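PDB 7BR2: lipolytic enzyme, G-D-S-L family from Bacteroides thetaiotaomicron, which metabolizes the drug diltiazem as a gut microbial serine esterase of the SGNH/GDSL hydrolase family. Local coordinates for residues F38-Y43 / K433-N438. Residues are numbered along the deposited sequence; the frame is centred on the assembly and turned at random.
Sequences FIWLYY and KIYEIN
Trp40 and Tyr435 join two helices by a single hydrogen bond between their side chains, linking helix 35-46, within the GDSL-like hydrolase region, to the C-terminal part of helix 417-437, almost 400 residues further along the chain. The indole nitrogen Trp40 NE1 donates to Tyr435 OH over 3.3 Å, a long bond and somewhat bent, with an angle of 147° at the hydrogen. The hydroxyl meets the indole at the edge that carries NE1 and CD1, tilted 16° from the ring plane, with Tyr435 OH 3.9 Å from Trp40 CD1. The end of the phenol carries the contact: Trp40 NE1 in turn sits off the edge of the tyrosine ring, 4.2 Å from Tyr435 CE2, and the two rings do not stack. With CG anti to the backbone N (chi1 -159°), the Trp40 side chain swings its pyrrole edge towards the tyrosine. A phenylalanine at Tyr435 would probably keep much of the ring's bulk but leave Trp40 NE1 without this acceptor. The interface is small, burying 104 Å² in total; Trp40 is buried, whereas Tyr435 remains partly exposed. A second tie between the same parts of the chain lies close by, where Asn438 ND2 donates to the backbone oxygen of Met44. Helix 344-377 packs against both segments, Arg359 touching Trp40 and Leu355 touching Ile434, while the Trp40 side chain also touches Arg53 and Val54 of strand 53-58, an edge strand of the five-stranded parallel sheet of the SGNH fold.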
# COMPACT_ATOMS: atom_id res chain seq x y z
N PHE A 38 1.88 -0.20 -2.58
CA PHE A 38 1.78 1.26 -2.62
C PHE A 38 2.64 1.89 -1.52
O PHE A 38 3.27 2.94 -1.73
CB PHE A 38 0.30 1.65 -2.47
CG PHE A 38 -0.57 1.21 -3.63
CD1 PHE A 38 -0.02 0.91 -4.87
CD2 PHE A 38 -1.95 1.10 -3.48
CE1 PHE A 38 -0.83 0.52 -5.93
CE2 PHE A 38 -2.77 0.70 -4.53
CZ PHE A 38 -2.20 0.41 -5.76
N ILE A 39 2.70 1.25 -0.35
CA ILE A 39 3.56 1.73 0.73
C ILE A 39 5.03 1.65 0.33
O ILE A 39 5.81 2.60 0.54
CB ILE A 39 3.29 0.94 2.02
CG1 ILE A 39 1.89 1.23 2.57
CG2 ILE A 39 4.33 1.27 3.07
CD1 ILE A 39 1.45 0.24 3.70
N TRP A 40 5.45 0.51 -0.23
CA TRP A 40 6.82 0.40 -0.72
C TRP A 40 7.09 1.46 -1.79
O TRP A 40 8.16 2.06 -1.80
CB TRP A 40 7.09 -1.01 -1.25
CG TRP A 40 8.56 -1.38 -1.32
CD1 TRP A 40 9.63 -0.59 -1.02
CD2 TRP A 40 9.10 -2.65 -1.72
NE1 TRP A 40 10.80 -1.28 -1.22
CE2 TRP A 40 10.51 -2.55 -1.64
CE3 TRP A 40 8.53 -3.87 -2.14
CZ2 TRP A 40 11.36 -3.62 -1.96
CZ3 TRP A 40 9.38 -4.93 -2.46
CH2 TRP A 40 10.77 -4.79 -2.37
N LEU A 41 6.12 1.70 -2.68
CA LEU A 41 6.28 2.74 -3.70
C LEU A 41 6.56 4.10 -3.06
O LEU A 41 7.39 4.88 -3.56
CB LEU A 41 5.02 2.80 -4.56
CG LEU A 41 5.01 3.80 -5.72
CD1 LEU A 41 6.17 3.52 -6.64
CD2 LEU A 41 3.67 3.71 -6.49
N TYR A 42 5.87 4.41 -1.97
CA TYR A 42 6.17 5.64 -1.25
C TYR A 42 7.63 5.65 -0.80
O TYR A 42 8.35 6.63 -1.02
CB TYR A 42 5.25 5.80 -0.05
CG TYR A 42 5.51 7.09 0.70
CD1 TYR A 42 4.88 8.26 0.33
CD2 TYR A 42 6.39 7.12 1.79
CE1 TYR A 42 5.12 9.44 1.02
CE2 TYR A 42 6.62 8.29 2.48
CZ TYR A 42 5.98 9.45 2.10
OH TYR A 42 6.20 10.62 2.77
N TYR A 43 8.09 4.58 -0.16
CA TYR A 43 9.47 4.59 0.32
C TYR A 43 10.47 4.63 -0.84
O TYR A 43 11.54 5.23 -0.70
CB TYR A 43 9.76 3.37 1.19
CG TYR A 43 9.29 3.51 2.61
CD1 TYR A 43 7.96 3.30 2.96
CD2 TYR A 43 10.17 3.89 3.62
CE1 TYR A 43 7.54 3.44 4.27
CE2 TYR A 43 9.76 4.04 4.92
CZ TYR A 43 8.44 3.81 5.25
OH TYR A 43 8.04 3.95 6.56
N LYS A 433 16.66 -2.28 -10.32
CA LYS A 433 16.44 -1.21 -11.27
C LYS A 433 15.79 -0.01 -10.59
O LYS A 433 16.21 1.13 -10.77
CB LYS A 433 15.60 -1.71 -12.44
CG LYS A 433 15.70 -0.84 -13.69
CD LYS A 433 17.15 -0.64 -14.06
CE LYS A 433 17.36 -0.75 -15.54
NZ LYS A 433 18.80 -0.75 -15.92
N ILE A 434 14.76 -0.28 -9.77
CA ILE A 434 14.07 0.80 -9.06
C ILE A 434 15.06 1.62 -8.24
O ILE A 434 15.08 2.85 -8.31
CB ILE A 434 12.92 0.25 -8.20
CG1 ILE A 434 11.72 -0.09 -9.07
CG2 ILE A 434 12.53 1.25 -7.12
CD1 ILE A 434 10.66 -0.90 -8.34
N TYR A 435 15.89 0.94 -7.43
CA TYR A 435 16.82 1.70 -6.58
C TYR A 435 18.04 2.20 -7.34
O TYR A 435 18.90 2.88 -6.75
CB TYR A 435 17.23 0.86 -5.38
CG TYR A 435 16.17 0.85 -4.31
CD1 TYR A 435 16.04 1.92 -3.43
CD2 TYR A 435 15.25 -0.20 -4.20
CE1 TYR A 435 15.07 1.94 -2.46
CE2 TYR A 435 14.27 -0.19 -3.23
CZ TYR A 435 14.18 0.89 -2.36
OH TYR A 435 13.23 0.93 -1.37
N GLU A 436 18.15 1.89 -8.63
CA GLU A 436 19.15 2.51 -9.47
C GLU A 436 18.64 3.78 -10.16
O GLU A 436 19.39 4.74 -10.31
CB GLU A 436 19.65 1.48 -10.48
CG GLU A 436 20.38 1.99 -11.72
CD GLU A 436 20.57 0.89 -12.78
OE1 GLU A 436 20.65 -0.30 -12.39
OE2 GLU A 436 20.58 1.20 -13.99
N ILE A 437 17.36 3.83 -10.53
CA ILE A 437 16.85 4.96 -11.30
C ILE A 437 16.02 5.93 -10.46
O ILE A 437 15.41 6.83 -11.03
CB ILE A 437 16.04 4.48 -12.51
CG1 ILE A 437 14.74 3.82 -12.05
CG2 ILE A 437 16.90 3.58 -13.37
CD1 ILE A 437 13.83 3.39 -13.17
N ASN A 438 15.95 5.76 -9.14
CA ASN A 438 15.04 6.59 -8.36
C ASN A 438 15.69 7.86 -7.82
O ASN A 438 15.06 8.57 -7.03
CB ASN A 438 14.41 5.78 -7.21
CG ASN A 438 15.43 5.24 -6.25
OD1 ASN A 438 16.63 5.32 -6.50
ND2 ASN A 438 14.96 4.65 -5.15